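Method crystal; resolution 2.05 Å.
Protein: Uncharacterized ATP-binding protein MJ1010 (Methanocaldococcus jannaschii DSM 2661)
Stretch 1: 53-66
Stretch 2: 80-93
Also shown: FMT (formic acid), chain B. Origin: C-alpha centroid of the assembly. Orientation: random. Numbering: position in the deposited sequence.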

# COMPACT_ATOMS: atom_id res chain seq x y z
N LEU A 53 1.29 -4.03 -8.37
CA LEU A 53 2.57 -4.73 -8.61
C LEU A 53 2.78 -5.81 -7.53
O LEU A 53 3.43 -6.83 -7.76
CB LEU A 53 3.74 -3.75 -8.62
CG LEU A 53 3.93 -2.84 -9.84
CD1 LEU A 53 5.10 -1.83 -9.62
CD2 LEU A 53 4.17 -3.64 -11.14
N PHE A 54 2.19 -5.58 -6.37
CA PHE A 54 2.37 -6.48 -5.25
C PHE A 54 1.41 -7.67 -5.32
O PHE A 54 1.42 -8.54 -4.44
CB PHE A 54 2.13 -5.71 -3.94
CG PHE A 54 3.23 -4.71 -3.62
CD1 PHE A 54 4.33 -5.09 -2.84
CD2 PHE A 54 3.20 -3.42 -4.15
CE1 PHE A 54 5.40 -4.17 -2.57
CE2 PHE A 54 4.25 -2.48 -3.86
CZ PHE A 54 5.34 -2.87 -3.07
N LYS A 55 0.58 -7.74 -6.37
CA LYS A 55 -0.36 -8.87 -6.48
C LYS A 55 0.38 -10.18 -6.72
O LYS A 55 -0.00 -11.21 -6.18
CB LYS A 55 -1.43 -8.64 -7.55
CG LYS A 55 -2.59 -7.73 -7.04
CD LYS A 55 -3.47 -7.28 -8.19
CE LYS A 55 -4.35 -8.42 -8.64
NZ LYS A 55 -4.94 -8.15 -9.96
N GLY A 56 1.45 -10.15 -7.48
CA GLY A 56 2.18 -11.36 -7.71
C GLY A 56 3.56 -11.47 -7.07
O GLY A 56 4.29 -12.42 -7.37
N LYS A 57 3.93 -10.53 -6.21
CA LYS A 57 5.27 -10.53 -5.64
C LYS A 57 5.32 -9.71 -4.38
O LYS A 57 4.84 -8.58 -4.37
CB LYS A 57 6.27 -9.98 -6.64
CG LYS A 57 7.66 -10.54 -6.43
CD LYS A 57 8.64 -9.76 -7.29
CE LYS A 57 10.04 -10.38 -7.25
NZ LYS A 57 10.47 -10.80 -5.89
N TYR A 58 5.90 -10.27 -3.31
CA TYR A 58 5.84 -9.61 -2.00
C TYR A 58 6.74 -8.40 -1.97
O TYR A 58 6.41 -7.40 -1.35
CB TYR A 58 6.20 -10.59 -0.86
CG TYR A 58 5.98 -10.07 0.55
CD1 TYR A 58 4.71 -9.90 1.06
CD2 TYR A 58 7.06 -9.82 1.40
CE1 TYR A 58 4.49 -9.44 2.39
CE2 TYR A 58 6.87 -9.37 2.74
CZ TYR A 58 5.57 -9.17 3.22
OH TYR A 58 5.35 -8.72 4.52
N GLU A 59 7.86 -8.47 -2.68
CA GLU A 59 8.89 -7.45 -2.59
C GLU A 59 9.12 -6.79 -3.94
O GLU A 59 9.46 -7.46 -4.92
CB GLU A 59 10.20 -8.06 -2.07
CG GLU A 59 11.31 -7.04 -1.84
CD GLU A 59 12.61 -7.65 -1.28
OE1 GLU A 59 12.85 -8.88 -1.46
OE2 GLU A 59 13.41 -6.89 -0.69
N ILE A 60 8.93 -5.47 -3.97
CA ILE A 60 8.95 -4.71 -5.25
C ILE A 60 10.07 -3.66 -5.33
O ILE A 60 10.27 -2.88 -4.42
CB ILE A 60 7.58 -4.07 -5.54
CG1 ILE A 60 6.49 -5.15 -5.77
CG2 ILE A 60 7.63 -3.09 -6.79
CD1 ILE A 60 6.74 -6.10 -6.99
N GLU A 61 10.75 -3.61 -6.46
CA GLU A 61 11.80 -2.59 -6.69
C GLU A 61 11.28 -1.16 -6.75
O GLU A 61 10.31 -0.87 -7.49
CB GLU A 61 12.55 -2.93 -7.96
CG GLU A 61 13.48 -4.16 -7.77
CD GLU A 61 13.95 -4.73 -9.06
OE1 GLU A 61 13.55 -4.23 -10.12
OE2 GLU A 61 14.72 -5.70 -9.04
N VAL A 62 11.91 -0.25 -5.99
CA VAL A 62 11.44 1.14 -5.97
C VAL A 62 11.51 1.79 -7.37
O VAL A 62 10.81 2.75 -7.64
CB VAL A 62 12.21 2.03 -4.98
CG1 VAL A 62 12.03 1.55 -3.57
CG2 VAL A 62 13.72 2.13 -5.33
N ASP A 63 12.38 1.25 -8.22
CA ASP A 63 12.61 1.81 -9.53
C ASP A 63 11.40 1.59 -10.45
O ASP A 63 11.33 2.18 -11.54
CB ASP A 63 13.87 1.16 -10.14
CG ASP A 63 15.17 1.72 -9.55
OD1 ASP A 63 15.14 2.73 -8.84
OD2 ASP A 63 16.22 1.15 -9.82
N LYS A 64 10.44 0.77 -10.01
CA LYS A 64 9.18 0.56 -10.76
C LYS A 64 8.07 1.59 -10.47
O LYS A 64 7.06 1.62 -11.16
CB LYS A 64 8.65 -0.86 -10.50
CG LYS A 64 9.59 -1.93 -11.07
CD LYS A 64 9.02 -3.29 -10.80
CE LYS A 64 9.77 -4.34 -11.57
NZ LYS A 64 9.63 -5.68 -10.91
N ILE A 65 8.26 2.43 -9.48
CA ILE A 65 7.22 3.29 -8.89
C ILE A 65 7.78 4.70 -8.63
O ILE A 65 8.90 4.82 -8.13
CB ILE A 65 6.74 2.71 -7.51
CG1 ILE A 65 6.09 1.33 -7.72
CG2 ILE A 65 5.68 3.66 -6.86
CD1 ILE A 65 5.99 0.49 -6.39
N PRO A 66 7.03 5.76 -9.01
CA PRO A 66 7.54 7.08 -8.72
C PRO A 66 7.68 7.28 -7.22
O PRO A 66 6.78 6.90 -6.45
CB PRO A 66 6.42 8.01 -9.21
CG PRO A 66 5.65 7.18 -10.23
CD PRO A 66 5.72 5.79 -9.67
N PHE A 80 6.54 -0.67 3.50
CA PHE A 80 7.83 -0.35 4.08
C PHE A 80 8.85 -0.19 2.99
O PHE A 80 8.80 -0.92 2.01
CB PHE A 80 8.36 -1.50 4.96
CG PHE A 80 7.80 -1.53 6.34
CD1 PHE A 80 7.80 -0.38 7.13
CD2 PHE A 80 7.30 -2.73 6.87
CE1 PHE A 80 7.26 -0.42 8.44
CE2 PHE A 80 6.78 -2.80 8.19
CZ PHE A 80 6.75 -1.65 8.97
N LEU A 81 9.80 0.73 3.20
CA LEU A 81 10.91 0.99 2.28
C LEU A 81 12.23 0.45 2.83
O LEU A 81 12.52 0.65 4.01
CB LEU A 81 11.06 2.50 2.05
CG LEU A 81 12.18 3.03 1.12
CD1 LEU A 81 12.04 2.48 -0.32
CD2 LEU A 81 12.15 4.55 1.11
N TYR A 82 13.00 -0.23 1.98
CA TYR A 82 14.36 -0.71 2.29
C TYR A 82 15.28 0.00 1.30
O TYR A 82 15.43 -0.44 0.16
CB TYR A 82 14.44 -2.22 2.13
CG TYR A 82 13.41 -2.90 3.00
CD1 TYR A 82 13.69 -3.25 4.33
CD2 TYR A 82 12.13 -3.13 2.51
CE1 TYR A 82 12.69 -3.83 5.14
CE2 TYR A 82 11.16 -3.69 3.28
CZ TYR A 82 11.42 -4.04 4.59
OH TYR A 82 10.39 -4.61 5.29
N PRO A 83 15.80 1.17 1.70
CA PRO A 83 16.50 2.06 0.77
C PRO A 83 17.76 1.43 0.20
O PRO A 83 18.04 1.59 -0.99
CB PRO A 83 16.85 3.28 1.64
CG PRO A 83 15.81 3.23 2.76
CD PRO A 83 15.72 1.76 3.05
N GLN A 84 18.46 0.67 1.05
CA GLN A 84 19.69 -0.01 0.69
C GLN A 84 19.36 -1.09 -0.34
O GLN A 84 19.97 -1.11 -1.38
CB GLN A 84 20.37 -0.60 1.93
CG GLN A 84 21.88 -0.43 1.98
CD GLN A 84 22.46 -0.57 3.41
OE1 GLN A 84 22.27 -1.59 4.11
NE2 GLN A 84 23.17 0.47 3.84
N ARG A 85 18.37 -1.94 -0.06
CA ARG A 85 17.91 -2.94 -1.06
C ARG A 85 17.31 -2.31 -2.34
O ARG A 85 17.37 -2.91 -3.42
CB ARG A 85 16.89 -3.93 -0.44
CG ARG A 85 17.50 -4.94 0.53
CD ARG A 85 16.79 -6.32 0.45
NE ARG A 85 15.51 -6.38 1.16
CZ ARG A 85 15.37 -6.68 2.45
NH1 ARG A 85 16.43 -6.94 3.20
NH2 ARG A 85 14.15 -6.70 3.00
N GLY A 86 16.76 -1.11 -2.21
CA GLY A 86 15.98 -0.45 -3.26
C GLY A 86 14.69 -1.20 -3.52
O GLY A 86 14.30 -1.42 -4.68
N THR A 87 14.03 -1.61 -2.44
CA THR A 87 12.78 -2.37 -2.56
C THR A 87 11.74 -1.88 -1.54
O THR A 87 12.06 -1.16 -0.58
CB THR A 87 13.01 -3.90 -2.42
OG1 THR A 87 13.48 -4.18 -1.10
CG2 THR A 87 14.06 -4.45 -3.45
N LEU A 88 10.49 -2.30 -1.76
CA LEU A 88 9.40 -1.97 -0.90
C LEU A 88 8.68 -3.29 -0.62
O LEU A 88 8.73 -4.23 -1.47
CB LEU A 88 8.45 -1.00 -1.65
CG LEU A 88 8.93 0.42 -1.91
CD1 LEU A 88 8.40 0.89 -3.31
CD2 LEU A 88 8.40 1.32 -0.77
N LYS A 89 8.02 -3.38 0.54
CA LYS A 89 7.18 -4.55 0.84
C LYS A 89 5.93 -4.02 1.53
O LYS A 89 5.98 -2.95 2.09
CB LYS A 89 7.89 -5.54 1.81
CG LYS A 89 9.14 -6.27 1.26
CD LYS A 89 9.78 -7.21 2.36
CE LYS A 89 11.05 -7.92 1.85
NZ LYS A 89 11.72 -8.75 2.95
N PRO A 90 4.81 -4.79 1.51
CA PRO A 90 3.66 -4.39 2.33
C PRO A 90 4.04 -4.33 3.82
O PRO A 90 4.97 -5.03 4.23
CB PRO A 90 2.63 -5.51 2.09
CG PRO A 90 3.03 -6.12 0.77
CD PRO A 90 4.56 -6.03 0.76
N GLN A 91 3.38 -3.48 4.61
CA GLN A 91 3.81 -3.32 6.01
C GLN A 91 3.49 -4.52 6.84
O GLN A 91 4.03 -4.65 7.92
CB GLN A 91 3.23 -2.08 6.67
CG GLN A 91 4.03 -0.87 6.31
CD GLN A 91 4.01 0.18 7.37
OE1 GLN A 91 3.48 -0.05 8.47
NE2 GLN A 91 4.60 1.35 7.05
N SER A 92 2.63 -5.40 6.34
CA SER A 92 2.35 -6.69 7.02
C SER A 92 1.76 -7.63 6.00
O SER A 92 1.45 -7.20 4.89
CB SER A 92 1.41 -6.50 8.21
OG SER A 92 0.07 -6.43 7.78
N PHE A 93 1.63 -8.91 6.35
CA PHE A 93 1.03 -9.87 5.41
C PHE A 93 -0.48 -9.62 5.29
O PHE A 93 -1.11 -10.08 4.31
CB PHE A 93 1.27 -11.34 5.80
CG PHE A 93 2.73 -11.73 5.96
CD1 PHE A 93 3.56 -11.95 4.83
CD2 PHE A 93 3.29 -11.90 7.25
CE1 PHE A 93 4.91 -12.32 4.98
CE2 PHE A 93 4.67 -12.30 7.40
CZ PHE A 93 5.46 -12.50 6.25
C FMT B . 10.86 -6.73 -8.38
O1 FMT B . 10.28 -5.64 -8.43
O2 FMT B . 11.41 -7.16 -7.37
O HOH W 1 14.84 -0.47 -7.27

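The two stretches meet as short antiparallel strands. Ile60 and Leu88 form a hydrogen-bonded pair: Ile60 N donates to Leu88 O at 2.8 Å, and Leu88 N donates to Ile60 O at 2.7 Å. Glu61 and Thr87 form the next, non-hydrogen-bonded pair. One step further, Val62 N donates to Gly86 O at 3.0 Å. CA-H...O contacts fill in between, such as Thr87 CA to Ile60 O at 3.2 Å. Beyond Glu61 the first stretch turns into a 3-10 segment, and its strand pairing ends. Water 1 bridges this end, accepting from Asp63 N at 3.1 Å and donating to Gly86 O at 2.8 Å.

The second stretch is itself a hairpin. Phe80 N donates to Lys89 O at 2.7 Å, and Tyr82 N donates to Thr87 O at 2.9 Å. Gly86 closes the turn with positive phi, a conformation that favours glycine.

Ile60 and Leu88 point to the same face of the sheet, and both are buried. Leu88 gives up much of its surface to the first stretch. Its CB lies 3.9 Å from Phe54 CZ, its CG 3.7 Å from Val62 CG1, and its CD1 3.9 Å from Ile65 CD1. Branched aliphatic and aromatic groups suit this apolar site. Val62 CG1 also meets Leu81 CD1 at 3.4 Å. The edge of the Phe54 ring faces Leu88 O, with CE1 at 3.5 Å from that oxygen.

Glu61 and Thr87 point to the other face. There Thr87 OG1 donates to Glu59 OE2 at 2.7 Å. The same carboxylate oxygen takes a hydrogen bond from Arg85 NE at 2.8 Å, part of a salt bridge, with OE2 near the guanidinium plane. The extended side chain of Glu59, with chi1 and chi2 both t, brings the carboxylate to these two donors. Lys89 NZ adds positive charge nearby, 4.4 Å from Glu59 OE2, too far for a salt bridge.

At the other end, Tyr58 covers Pro90. Pro90 CD sits over one face of the tyrosine ring, 4.0 Å from its centroid, in a CH-pi contact. The proline's CD hydrogens suit packing against an aromatic face. Pro90 CD also lies 3.7 Å from Phe54 CD1, so proline is held between two aromatic side chains. The Tyr58 and Phe93 rings are near parallel but slid apart, with centroids 5.2 Å apart. Tyr58 OH therefore lies over one face of the Phe93 ring. Lys89 adds its aliphatic chain, with CD 3.6 Å from Tyr58 CE2.

Together the contacts bury 769 Å², summed over both sides.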